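Local structure of thioredoxin family protein (Streptococcus pneumoniae, 2YP6) at residues A[47-52]-A[162-167]; A[69-74]-A[99-104]; A[88-93]-A[172-177]. The protein probably acts as a surface-exposed lipoprotein thiol-disulfide oxidoreductase of thioredoxin fold that helps the pneumococcus resist extracellular oxidative stress. All coordinates share one frame; numbering follows the deposited sequence.

Interaction 1 (A[47-52]-A[162-167])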
ATOM      1  N   LYS A  47       8.412  14.907  -5.023  1.00 16.19           N
ATOM      2  CA  LYS A  47       8.087  15.670  -3.825  1.00 19.91           C
ATOM      3  C   LYS A  47       7.779  14.733  -2.671  1.00 16.79           C
ATOM      4  O   LYS A  47       7.504  13.559  -2.871  1.00 15.18           O
ATOM      5  CB  LYS A  47       6.893  16.586  -4.080  1.00 20.03           C
ATOM      6  CG  LYS A  47       7.158  17.726  -5.118  1.00 27.52           C
ATOM      7  CD  LYS A  47       8.419  18.527  -4.762  1.00 31.73           C
ATOM      8  CE  LYS A  47       8.796  19.583  -5.796  1.00 40.71           C
ATOM      9  NZ  LYS A  47      10.069  20.277  -5.389  1.00 50.15           N
ATOM     10  N   ASP A  48       7.828  15.263  -1.461  1.00 18.40           N
ATOM     11  CA  ASP A  48       7.578  14.437  -0.274  1.00 18.03           C
ATOM     12  C   ASP A  48       6.239  13.722  -0.363  1.00 16.65           C
ATOM     13  O   ASP A  48       5.208  14.325  -0.692  1.00 16.97           O
ATOM     14  CB  ASP A  48       7.575  15.287   1.008  1.00 22.69           C
ATOM     15  CG  ASP A  48       8.942  15.777   1.405  1.00 27.42           C
ATOM     16  OD1 ASP A  48       9.971  15.279   0.889  1.00 25.67           O
ATOM     17  OD2 ASP A  48       8.971  16.688   2.257  1.00 30.90           O
ATOM     18  N   ALA A  49       6.251  12.442  -0.042  1.00 15.02           N
ATOM     19  CA  ALA A  49       5.018  11.668   0.155  1.00 13.94           C
ATOM     20  C   ALA A  49       4.319  12.165   1.408  1.00 18.48           C
ATOM     21  O   ALA A  49       4.961  12.304   2.440  1.00 16.37           O
ATOM     22  CB  ALA A  49       5.360  10.181   0.308  1.00 13.85           C
ATOM     23  N   PRO A  50       3.010  12.435   1.325  1.00 15.51           N
ATOM     24  CA  PRO A  50       2.300  12.930   2.504  1.00 20.77           C
ATOM     25  C   PRO A  50       2.391  11.951   3.678  1.00 18.76           C
ATOM     26  O   PRO A  50       2.319  10.723   3.536  1.00 14.70           O
ATOM     27  CB  PRO A  50       0.854  13.069   2.014  1.00 18.95           C
ATOM     28  CG  PRO A  50       0.947  13.235   0.542  1.00 17.08           C
ATOM     29  CD  PRO A  50       2.144  12.412   0.126  1.00 15.11           C
ATOM     30  N   ASP A  51       2.614  12.513   4.848  1.00 18.66           N
ATOM     31  CA  ASP A  51       2.661  11.726   6.059  1.00 20.43           C
ATOM     32  C   ASP A  51       1.292  11.152   6.403  1.00 21.20           C
ATOM     33  O   ASP A  51       0.262  11.711   6.036  1.00 19.20           O
ATOM     34  CB  ASP A  51       3.116  12.586   7.220  1.00 23.87           C
ATOM     35  CG  ASP A  51       4.602  12.765   7.246  1.00 35.60           C
ATOM     36  OD1 ASP A  51       5.293  11.808   7.657  1.00 37.69           O
ATOM     37  OD2 ASP A  51       5.064  13.854   6.861  1.00 39.68           O
ATOM     38  N   PHE A  52       1.310  10.041   7.119  1.00 17.23           N
ATOM     39  CA  PHE A  52       0.111   9.468   7.692  1.00 13.37           C
ATOM     40  C   PHE A  52       0.407   8.674   8.948  1.00 14.67           C
ATOM     41  O   PHE A  52       1.545   8.205   9.181  1.00 16.45           O
ATOM     42  CB  PHE A  52      -0.661   8.627   6.659  1.00 17.76           C
ATOM     43  CG  PHE A  52       0.138   7.503   6.065  1.00 15.85           C
ATOM     44  CD1 PHE A  52       0.335   6.319   6.764  1.00 13.43           C
ATOM     45  CD2 PHE A  52       0.678   7.622   4.797  1.00 15.63           C
ATOM     46  CE1 PHE A  52       1.088   5.264   6.211  1.00 15.58           C
ATOM     47  CE2 PHE A  52       1.426   6.577   4.231  1.00 21.39           C
ATOM     48  CZ  PHE A  52       1.622   5.405   4.930  1.00 16.18           C
ATOM     49  N   GLY A 162      11.982   9.652   1.312  1.00 15.46           N
ATOM     50  CA  GLY A 162      10.580   9.976   1.525  1.00 13.81           C
ATOM     51  C   GLY A 162       9.887  10.704   0.382  1.00 16.72           C
ATOM     52  O   GLY A 162       8.774  11.206   0.575  1.00 15.32           O
ATOM     53  N   LYS A 163      10.539  10.765  -0.788  1.00 14.84           N
ATOM     54  CA  LYS A 163       9.965  11.401  -1.976  1.00 13.13           C
ATOM     55  C   LYS A 163       9.274  10.394  -2.858  1.00 14.07           C
ATOM     56  O   LYS A 163       9.740   9.270  -3.013  1.00 14.11           O
ATOM     57  CB  LYS A 163      11.045  12.053  -2.852  1.00 17.53           C
ATOM     58  CG  LYS A 163      12.070  12.842  -2.127  1.00 25.21           C
ATOM     59  CD  LYS A 163      11.499  13.996  -1.440  1.00 27.96           C
ATOM     60  CE  LYS A 163      12.635  14.913  -1.041  1.00 35.70           C
ATOM     61  NZ  LYS A 163      12.107  16.161  -0.465  1.00 31.93           N
ATOM     62  N   ILE A 164       8.185  10.801  -3.488  1.00 11.73           N
ATOM     63  CA  ILE A 164       7.556   9.937  -4.467  1.00 11.05           C
ATOM     64  C   ILE A 164       8.537   9.708  -5.631  1.00 11.44           C
ATOM     65  O   ILE A 164       8.991  10.664  -6.282  1.00 12.49           O
ATOM     66  CB  ILE A 164       6.225  10.514  -4.960  1.00 11.39           C
ATOM     67  CG1 ILE A 164       5.223  10.557  -3.803  1.00 13.45           C
ATOM     68  CG2 ILE A 164       5.695   9.651  -6.119  1.00 12.88           C
ATOM     69  CD1 ILE A 164       3.902  11.249  -4.155  1.00 19.42           C
ATOM     70  N   GLY A 165       8.877   8.452  -5.878  1.00 14.45           N
ATOM     71  CA  GLY A 165       9.754   8.099  -6.993  1.00 15.60           C
ATOM     72  C   GLY A 165       8.998   7.673  -8.231  1.00 13.93           C
ATOM     73  O   GLY A 165       9.302   8.134  -9.332  1.00 14.08           O
ATOM     74  N   LYS A 166       8.003   6.800  -8.062  1.00 13.78           N
ATOM     75  CA  LYS A 166       7.143   6.391  -9.169  1.00 11.33           C
ATOM     76  C   LYS A 166       5.711   6.281  -8.705  1.00 13.62           C
ATOM     77  O   LYS A 166       5.467   6.092  -7.527  1.00 11.24           O
ATOM     78  CB  LYS A 166       7.548   5.027  -9.736  1.00 13.27           C
ATOM     79  CG  LYS A 166       8.933   4.997 -10.341  1.00 14.83           C
ATOM     80  CD  LYS A 166       8.944   4.270 -11.682  1.00 18.06           C
ATOM     81  CE  LYS A 166      10.357   4.140 -12.240  1.00 14.23           C
ATOM     82  NZ  LYS A 166      10.336   3.537 -13.581  1.00 19.20           N
ATOM     83  N   ILE A 167       4.790   6.403  -9.652  1.00 13.34           N
ATOM     84  CA  ILE A 167       3.379   6.158  -9.429  1.00 14.07           C
ATOM     85  C   ILE A 167       2.900   5.227 -10.535  1.00 13.32           C
ATOM     86  O   ILE A 167       3.207   5.427 -11.714  1.00 12.87           O
ATOM     87  CB  ILE A 167       2.544   7.461  -9.510  1.00 17.51           C
ATOM     88  CG1 ILE A 167       3.124   8.544  -8.591  1.00 16.58           C
ATOM     89  CG2 ILE A 167       1.073   7.163  -9.141  1.00 18.90           C
ATOM     90  CD1 ILE A 167       2.530   9.887  -8.809  1.00 16.64           C
TER
HETATM   91  O   HOH W   1       7.587  11.591   3.072  1.00 18.96           O

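Interaction 2 (A[69-74]-A[99-104])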
ATOM      1  N   GLY A  69      14.295   6.345   5.556  1.00 17.81           N
ATOM      2  CA  GLY A  69      15.459   5.639   5.040  1.00 18.31           C
ATOM      3  C   GLY A  69      15.154   4.357   4.290  1.00 17.07           C
ATOM      4  O   GLY A  69      16.035   3.809   3.623  1.00 17.53           O
ATOM      5  N   LYS A  70      13.935   3.838   4.419  1.00 15.28           N
ATOM      6  CA  LYS A  70      13.503   2.673   3.653  1.00 14.09           C
ATOM      7  C   LYS A  70      12.660   3.155   2.488  1.00 16.96           C
ATOM      8  O   LYS A  70      11.857   4.064   2.646  1.00 15.73           O
ATOM      9  CB  LYS A  70      12.648   1.700   4.500  1.00 15.98           C
ATOM     10  CG  LYS A  70      13.343   1.111   5.723  1.00 24.25           C
ATOM     11  CD  LYS A  70      14.621   0.368   5.337  1.00 46.51           C
ATOM     12  CE  LYS A  70      14.363  -1.017   4.746  1.00 53.49           C
ATOM     13  NZ  LYS A  70      15.662  -1.737   4.504  1.00 56.63           N
ATOM     14  N   LYS A  71      12.864   2.565   1.315  1.00 12.23           N
ATOM     15  CA  LYS A  71      11.953   2.752   0.203  1.00 11.06           C
ATOM     16  C   LYS A  71      10.637   2.115   0.616  1.00  9.87           C
ATOM     17  O   LYS A  71      10.623   1.192   1.440  1.00 10.17           O
ATOM     18  CB  LYS A  71      12.537   2.112  -1.057  1.00 12.42           C
ATOM     19  CG  LYS A  71      13.896   2.729  -1.453  1.00 13.67           C
ATOM     20  CD  LYS A  71      14.615   1.991  -2.566  1.00 15.35           C
ATOM     21  CE  LYS A  71      16.036   2.506  -2.735  1.00 18.36           C
ATOM     22  NZ  LYS A  71      16.802   1.739  -3.735  1.00 20.19           N
ATOM     23  N   VAL A  72       9.522   2.600   0.059  1.00 10.42           N
ATOM     24  CA  VAL A  72       8.220   2.077   0.449  1.00  9.30           C
ATOM     25  C   VAL A  72       7.385   1.809  -0.794  1.00 12.55           C
ATOM     26  O   VAL A  72       7.305   2.628  -1.682  1.00 10.58           O
ATOM     27  CB  VAL A  72       7.477   3.037   1.424  1.00 10.77           C
ATOM     28  CG1 VAL A  72       6.067   2.570   1.710  1.00 12.70           C
ATOM     29  CG2 VAL A  72       8.257   3.181   2.753  1.00 10.22           C
ATOM     30  N   TYR A  73       6.781   0.628  -0.832  1.00  8.96           N
ATOM     31  CA  TYR A  73       5.785   0.263  -1.859  1.00 10.79           C
ATOM     32  C   TYR A  73       4.432   0.478  -1.200  1.00 13.16           C
ATOM     33  O   TYR A  73       4.076  -0.253  -0.272  1.00  9.16           O
ATOM     34  CB  TYR A  73       6.030  -1.180  -2.220  1.00  9.91           C
ATOM     35  CG  TYR A  73       5.163  -1.855  -3.283  1.00  9.64           C
ATOM     36  CD1 TYR A  73       3.774  -1.923  -3.183  1.00 12.67           C
ATOM     37  CD2 TYR A  73       5.760  -2.515  -4.337  1.00 12.38           C
ATOM     38  CE1 TYR A  73       3.019  -2.600  -4.136  1.00 12.97           C
ATOM     39  CE2 TYR A  73       5.011  -3.188  -5.297  1.00 18.24           C
ATOM     40  CZ  TYR A  73       3.631  -3.228  -5.184  1.00 14.28           C
ATOM     41  OH  TYR A  73       2.886  -3.935  -6.133  1.00 13.00           O
ATOM     42  N   LEU A  74       3.712   1.529  -1.617  1.00 10.39           N
ATOM     43  CA  LEU A  74       2.463   1.909  -0.940  1.00  7.81           C
ATOM     44  C   LEU A  74       1.310   1.688  -1.886  1.00 11.74           C
ATOM     45  O   LEU A  74       1.233   2.369  -2.898  1.00 13.06           O
ATOM     46  CB  LEU A  74       2.517   3.373  -0.501  1.00 10.27           C
ATOM     47  CG  LEU A  74       1.317   3.898   0.272  1.00 10.54           C
ATOM     48  CD1 LEU A  74       1.162   3.225   1.617  1.00 11.82           C
ATOM     49  CD2 LEU A  74       1.455   5.418   0.460  1.00 11.59           C
ATOM     50  N   ASP A  99      15.863  -9.718   1.946  1.00 30.72           N
ATOM     51  CA  ASP A  99      16.834  -8.669   1.641  1.00 39.56           C
ATOM     52  C   ASP A  99      16.322  -7.628   0.639  1.00 34.23           C
ATOM     53  O   ASP A  99      17.023  -7.233  -0.281  1.00 37.85           O
ATOM     54  CB  ASP A  99      18.138  -9.289   1.140  1.00 48.37           C
ATOM     55  CG  ASP A  99      18.741 -10.272   2.146  1.00 58.61           C
ATOM     56  OD1 ASP A  99      18.715  -9.975   3.368  1.00 52.06           O
ATOM     57  OD2 ASP A  99      19.213 -11.353   1.714  1.00 65.95           O
ATOM     58  N   ARG A 100      15.090  -7.190   0.829  1.00 25.19           N
ATOM     59  CA  ARG A 100      14.561  -6.038   0.101  1.00 21.13           C
ATOM     60  C   ARG A 100      14.974  -4.755   0.793  1.00 29.09           C
ATOM     61  O   ARG A 100      15.044  -4.708   2.023  1.00 28.74           O
ATOM     62  CB  ARG A 100      13.030  -6.117   0.073  1.00 23.37           C
ATOM     63  CG  ARG A 100      12.523  -7.255  -0.761  1.00 22.10           C
ATOM     64  CD  ARG A 100      11.035  -7.406  -0.686  1.00 23.01           C
ATOM     65  NE  ARG A 100      10.539  -8.063   0.534  1.00 26.46           N
ATOM     66  CZ  ARG A 100       9.860  -7.458   1.505  1.00 17.12           C
ATOM     67  NH1 ARG A 100       9.637  -6.144   1.484  1.00 21.38           N
ATOM     68  NH2 ARG A 100       9.414  -8.163   2.529  1.00 20.03           N
ATOM     69  N   ASP A 101      15.234  -3.700   0.024  1.00 26.03           N
ATOM     70  CA  ASP A 101      15.509  -2.411   0.644  1.00 28.26           C
ATOM     71  C   ASP A 101      14.243  -1.555   0.665  1.00 24.81           C
ATOM     72  O   ASP A 101      14.301  -0.331   0.952  1.00 21.18           O
ATOM     73  CB  ASP A 101      16.681  -1.686  -0.031  1.00 26.67           C
ATOM     74  CG  ASP A 101      16.380  -1.260  -1.458  1.00 24.13           C
ATOM     75  OD1 ASP A 101      15.356  -1.691  -2.038  1.00 23.30           O
ATOM     76  OD2 ASP A 101      17.170  -0.478  -2.002  1.00 25.76           O
ATOM     77  N   PHE A 102      13.105  -2.202   0.395  1.00 19.03           N
ATOM     78  CA  PHE A 102      11.821  -1.547   0.522  1.00 17.46           C
ATOM     79  C   PHE A 102      10.854  -2.309   1.437  1.00 16.34           C
ATOM     80  O   PHE A 102      10.957  -3.512   1.595  1.00 18.08           O
ATOM     81  CB  PHE A 102      11.163  -1.326  -0.848  1.00 16.66           C
ATOM     82  CG  PHE A 102      10.866  -2.584  -1.617  1.00 16.22           C
ATOM     83  CD1 PHE A 102      11.830  -3.158  -2.433  1.00 19.37           C
ATOM     84  CD2 PHE A 102       9.603  -3.161  -1.574  1.00 15.41           C
ATOM     85  CE1 PHE A 102      11.550  -4.300  -3.171  1.00 20.83           C
ATOM     86  CE2 PHE A 102       9.322  -4.306  -2.313  1.00 17.08           C
ATOM     87  CZ  PHE A 102      10.316  -4.867  -3.113  1.00 18.55           C
ATOM     88  N   GLU A 103       9.941  -1.565   2.026  1.00 15.50           N
ATOM     89  CA  GLU A 103       8.862  -2.088   2.845  1.00 14.56           C
ATOM     90  C   GLU A 103       7.585  -2.001   2.040  1.00 15.36           C
ATOM     91  O   GLU A 103       7.371  -1.028   1.304  1.00 14.42           O
ATOM     92  CB  GLU A 103       8.723  -1.236   4.102  1.00 19.42           C
ATOM     93  CG  GLU A 103       7.374  -1.338   4.830  1.00 32.86           C
ATOM     94  CD  GLU A 103       7.274  -2.530   5.805  1.00 42.39           C
ATOM     95  OE1 GLU A 103       8.344  -3.081   6.183  1.00 33.78           O
ATOM     96  OE2 GLU A 103       6.113  -2.903   6.176  1.00 33.13           O
ATOM     97  N   ILE A 104       6.722  -2.990   2.212  1.00 12.48           N
ATOM     98  CA  ILE A 104       5.397  -2.981   1.616  1.00 11.40           C
ATOM     99  C   ILE A 104       4.320  -2.567   2.630  1.00 11.08           C
ATOM    100  O   ILE A 104       4.242  -3.129   3.741  1.00 11.29           O
ATOM    101  CB  ILE A 104       5.037  -4.380   1.054  1.00 11.26           C
ATOM    102  CG1 ILE A 104       6.034  -4.770  -0.030  1.00 13.21           C
ATOM    103  CG2 ILE A 104       3.626  -4.388   0.568  1.00 11.29           C
ATOM    104  CD1 ILE A 104       6.161  -6.267  -0.254  1.00 14.82           C
TER
HETATM  105  O   HOH W   2      16.457   1.909   1.648  1.00 21.84           O

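Interaction 3 (A[88-93]-A[172-177])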
ATOM      1  N   MET A  88      -3.160  -9.288  -5.302  1.00 12.95           N
ATOM      2  CA  MET A  88      -2.636  -9.516  -3.949  1.00 16.80           C
ATOM      3  C   MET A  88      -1.657 -10.727  -3.819  1.00 13.10           C
ATOM      4  O   MET A  88      -0.643 -10.604  -3.123  1.00 13.01           O
ATOM      5  CB  MET A  88      -3.760  -9.626  -2.915  1.00 16.20           C
ATOM      6  CG  MET A  88      -4.525  -8.326  -2.693  1.00 23.14           C
ATOM      7  SD  MET A  88      -3.506  -6.949  -2.029  1.00 31.79           S
ATOM      8  CE  MET A  88      -2.916  -7.760  -0.635  1.00 16.80           C
ATOM      9  N   PRO A  89      -1.975 -11.880  -4.438  1.00 14.30           N
ATOM     10  CA  PRO A  89      -1.012 -12.997  -4.335  1.00 15.14           C
ATOM     11  C   PRO A  89       0.380 -12.614  -4.868  1.00 14.97           C
ATOM     12  O   PRO A  89       1.406 -12.988  -4.270  1.00 15.15           O
ATOM     13  CB  PRO A  89      -1.653 -14.098  -5.183  1.00 16.65           C
ATOM     14  CG  PRO A  89      -3.162 -13.835  -5.005  1.00 16.65           C
ATOM     15  CD  PRO A  89      -3.248 -12.312  -5.062  1.00 15.23           C
ATOM     16  N   GLU A  90       0.423 -11.839  -5.942  1.00 14.82           N
ATOM     17  CA  GLU A  90       1.703 -11.432  -6.486  1.00 15.07           C
ATOM     18  C   GLU A  90       2.418 -10.545  -5.456  1.00 13.91           C
ATOM     19  O   GLU A  90       3.624 -10.647  -5.287  1.00 14.27           O
ATOM     20  CB  GLU A  90       1.551 -10.716  -7.826  1.00 17.80           C
ATOM     21  CG  GLU A  90       2.899 -10.319  -8.400  1.00 23.02           C
ATOM     22  CD  GLU A  90       2.813  -9.669  -9.778  1.00 30.99           C
ATOM     23  OE1 GLU A  90       1.697  -9.246 -10.163  1.00 26.23           O
ATOM     24  OE2 GLU A  90       3.872  -9.589 -10.456  1.00 24.49           O
ATOM     25  N   LEU A  91       1.676  -9.701  -4.738  1.00 12.88           N
ATOM     26  CA  LEU A  91       2.300  -8.853  -3.712  1.00 12.18           C
ATOM     27  C   LEU A  91       2.842  -9.687  -2.536  1.00 13.47           C
ATOM     28  O   LEU A  91       3.906  -9.382  -1.981  1.00 12.75           O
ATOM     29  CB  LEU A  91       1.309  -7.805  -3.207  1.00 12.17           C
ATOM     30  CG  LEU A  91       1.908  -6.720  -2.307  1.00 11.86           C
ATOM     31  CD1 LEU A  91       3.050  -6.011  -3.012  1.00 14.77           C
ATOM     32  CD2 LEU A  91       0.828  -5.741  -1.859  1.00 15.45           C
ATOM     33  N   MET A  92       2.131 -10.752  -2.174  1.00 14.28           N
ATOM     34  CA  MET A  92       2.682 -11.737  -1.228  1.00 14.50           C
ATOM     35  C   MET A  92       3.979 -12.361  -1.704  1.00 16.55           C
ATOM     36  O   MET A  92       4.895 -12.553  -0.889  1.00 15.20           O
ATOM     37  CB  MET A  92       1.658 -12.806  -0.861  1.00 15.44           C
ATOM     38  CG  MET A  92       0.457 -12.209  -0.145  1.00 14.85           C
ATOM     39  SD  MET A  92      -0.887 -13.378   0.050  1.00 15.43           S
ATOM     40  CE  MET A  92      -0.061 -14.730   0.849  1.00 16.30           C
ATOM     41  N   GLU A  93       4.081 -12.694  -3.000  1.00 15.53           N
ATOM     42  CA  GLU A  93       5.367 -13.131  -3.558  1.00 16.92           C
ATOM     43  C   GLU A  93       6.488 -12.142  -3.260  1.00 18.79           C
ATOM     44  O   GLU A  93       7.619 -12.522  -2.887  1.00 17.69           O
ATOM     45  CB  GLU A  93       5.309 -13.280  -5.084  1.00 18.35           C
ATOM     46  CG  GLU A  93       4.656 -14.538  -5.585  1.00 17.96           C
ATOM     47  CD  GLU A  93       4.530 -14.576  -7.097  1.00 18.74           C
ATOM     48  OE1 GLU A  93       4.189 -13.557  -7.735  1.00 26.89           O
ATOM     49  OE2 GLU A  93       4.757 -15.647  -7.656  1.00 23.28           O
ATOM     50  N   ILE A 172       1.249  -3.191 -10.666  1.00 21.90           N
ATOM     51  CA  ILE A 172       2.609  -3.162 -11.209  1.00 20.01           C
ATOM     52  C   ILE A 172       3.219  -4.552 -10.989  1.00 20.21           C
ATOM     53  O   ILE A 172       3.020  -5.145  -9.940  1.00 19.38           O
ATOM     54  CB  ILE A 172       3.454  -2.042 -10.543  1.00 17.51           C
ATOM     55  CG1 ILE A 172       4.823  -1.912 -11.214  1.00 18.31           C
ATOM     56  CG2 ILE A 172       3.595  -2.258  -9.041  1.00 17.49           C
ATOM     57  CD1 ILE A 172       5.598  -0.706 -10.734  1.00 17.89           C
ATOM     58  N   SER A 173       3.914  -5.090 -11.981  1.00 18.13           N
ATOM     59  CA  SER A 173       4.528  -6.399 -11.821  1.00 18.13           C
ATOM     60  C   SER A 173       5.641  -6.294 -10.786  1.00 11.60           C
ATOM     61  O   SER A 173       6.222  -5.215 -10.592  1.00 12.05           O
ATOM     62  CB  SER A 173       5.118  -6.886 -13.136  1.00 25.35           C
ATOM     63  OG  SER A 173       6.230  -6.090 -13.479  1.00 24.32           O
ATOM     64  N   ASN A 174       5.958  -7.410 -10.153  1.00 16.65           N
ATOM     65  CA  ASN A 174       7.039  -7.421  -9.179  1.00 15.48           C
ATOM     66  C   ASN A 174       8.348  -7.039  -9.879  1.00 16.48           C
ATOM     67  O   ASN A 174       9.132  -6.279  -9.333  1.00 16.99           O
ATOM     68  CB  ASN A 174       7.176  -8.796  -8.521  1.00 15.79           C
ATOM     69  CG  ASN A 174       6.050  -9.100  -7.556  1.00 18.41           C
ATOM     70  OD1 ASN A 174       5.286  -8.209  -7.165  1.00 14.76           O
ATOM     71  ND2 ASN A 174       5.970 -10.358  -7.128  1.00 15.94           N
ATOM     72  N   ALA A 175       8.560  -7.545 -11.099  1.00 18.68           N
ATOM     73  CA  ALA A 175       9.771  -7.217 -11.842  1.00 20.88           C
ATOM     74  C   ALA A 175       9.876  -5.708 -12.053  1.00 23.31           C
ATOM     75  O   ALA A 175      10.931  -5.110 -11.852  1.00 20.24           O
ATOM     76  CB  ALA A 175       9.807  -7.950 -13.179  1.00 23.76           C
ATOM     77  N   ASP A 176       8.779  -5.089 -12.466  1.00 20.10           N
ATOM     78  CA  ASP A 176       8.792  -3.656 -12.717  1.00 20.42           C
ATOM     79  C   ASP A 176       8.995  -2.891 -11.405  1.00 17.93           C
ATOM     80  O   ASP A 176       9.712  -1.894 -11.380  1.00 18.19           O
ATOM     81  CB  ASP A 176       7.510  -3.211 -13.405  1.00 21.77           C
ATOM     82  CG  ASP A 176       7.488  -3.556 -14.874  1.00 31.19           C
ATOM     83  OD1 ASP A 176       8.539  -3.968 -15.406  1.00 28.06           O
ATOM     84  OD2 ASP A 176       6.426  -3.392 -15.502  1.00 31.71           O
ATOM     85  N   ALA A 177       8.384  -3.348 -10.306  1.00 15.96           N
ATOM     86  CA  ALA A 177       8.561  -2.664  -9.028  1.00 14.67           C
ATOM     87  C   ALA A 177      10.014  -2.727  -8.538  1.00 14.61           C
ATOM     88  O   ALA A 177      10.571  -1.721  -8.073  1.00 15.93           O
ATOM     89  CB  ALA A 177       7.606  -3.229  -7.938  1.00 16.31           C
TER

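Interaction 1 (A[47-52]-A[162-167])
D48 and K163 form a single beta bridge that ties the loop leading into strand 53-56 to the start of strand 164-169, one of the two outermost strands of the thioredoxin-fold sheet. Two backbone bonds frame the bridge. I164 N donates to K47 O at 2.9 Å, and A49 N donates to G162 O, also at 2.9 Å and nearly straight (171° at the hydrogen). G162 sits in the turn that follows strand 154-158, where K163 N is bonded to D159 OD1. The two charged side chains also meet, crossing obliquely: K163 NZ comes to 2.7 Å from D48 OD1, on the syn side of the carboxylate but 34° out of its plane. The lysine chain bends at chi2 (-63°), which brings CD to 3.1 Å from D48 OD1, and the aliphatic part of K163 runs beside the acid. On the buried side, A49 CB rests against I164 CG1 at 4.1 Å; A49 also touches I158, and I164 touches Y156. A water donates to A49 O and to G162 O, each at 2.8 Å. G162 O is therefore gripped twice, by A49 N and by the water, which extends the backbone link one carbonyl beyond the bridge. With D48 exposed and K163 partly so, the salt bridge lies at the surface, where solvent probably screens its charge, while the backbone bonds and the A49-I164 contact are the more sheltered part of the link.

Interaction 2 (A[69-74]-A[99-104])
K71 and D101 meet at the point where two neighbouring parallel strands begin. K71 NZ lies 2.8 Å from D101 OD2 in a salt bridge, on the syn side and 27° out of the carboxylate plane; the lysine chain, extended beyond CG, passes alongside D101 with CD and CE close to its carboxylate oxygens. The backbones follow at once: K71 N reaches D101 O at a long 3.3 Å, E103 N donates to K71 O at 2.9 Å, and Y73 N donates to E103 O at 2.8 Å. A water bridges G69 O and D101 O just ahead of this ladder. On the face carrying K71, Y73, F102 and I104, K71 CB touches F102 CB at 3.7 Å, and Y73 CB packs against F102 CD2 (4.1 Å) and I104 CG1 (4.2 Å). R100 CB lies over one face of the F102 ring, offset toward the rim. In the second shell, K71 NZ also bonds F181 O, the F102 ring stacks with that of F181, and R100 NE is held by K97 O. Strands 71-76 and 102-108 are the two arms of a beta-alpha-beta crossover that passes through helices 82-86 and 88-96. Helix 88-96 covers Y73, F102 and I104 through L91, L94 and A95, helix 174-182 covers Y73 through A177 and F181, and strand 154-158 flanks strand 71-76.

Interaction 3 (A[88-93]-A[172-177])
E90 points CG anti to its backbone N (chi1 -179°), while N174 has CG beside its own backbone N (chi1 -72°); these torsions start both chains toward the facing helix, and with E90 extended its carboxylate and the N174 amide reach toward each other, tip to tip. The bonding is reciprocal. N174 ND2 donates to E90 O at 3.0 Å, with the oxygen in the plane of the amide but the nitrogen above the plane of the carbonyl. In return, E90 OE2 accepts N174 N at 3.0 Å, meeting it from above the carboxylate plane, 55° out. Between the two bonds, N174 ND2 and OD1 close on E90 CG at 3.3 and 3.4 Å, so the flat amide is seated against the CG methylene of E90. These bonds join two helices on the same face of the thioredoxin-fold sheet: 88-96, which follows the short helix that starts at the C81-C84 disulfide, and 174-182, the last helix of the chain. S173 is the N-cap of the latter, its OG accepting D176 N at 2.9 Å. E90 adds a second acceptor at that helix start, taking the N-H of N174, and the positive end of the helix dipole would be expected to favour the ionised carboxylate. E93 crosses N174 at about a right angle, its CB 3.6 Å from N174 ND2. Toward the sheet, L91 of helix 88-96 packs on I104 and T106, and I172, in the loop before helix 174-182, packs on E155 and L157.

In the fold
Interaction 2 is near both others, its centre about 13 Å from each, while the centres of interactions 1 and 3 are about 20 Å apart. On one face of the sheet F52 CE2 meets L74 CD2 at 3.9 Å, bringing segment 47-52 against strand 71-76. On the other, Y73 joins interactions 2 and 3: Y73 OH lies 3.4 Å from I172 CG2, and Y73 CZ lies 3.6 Å from L91 CD1. None of the six segments contains the C81-C84 disulfide or the residues around the bound 3-cyclohexyl-1-propylphosphocholine (W80, Q113, G114, F144). Strand 71-76 nevertheless leads toward W80 and C81, and F52 touches T143, the neighbour of F144.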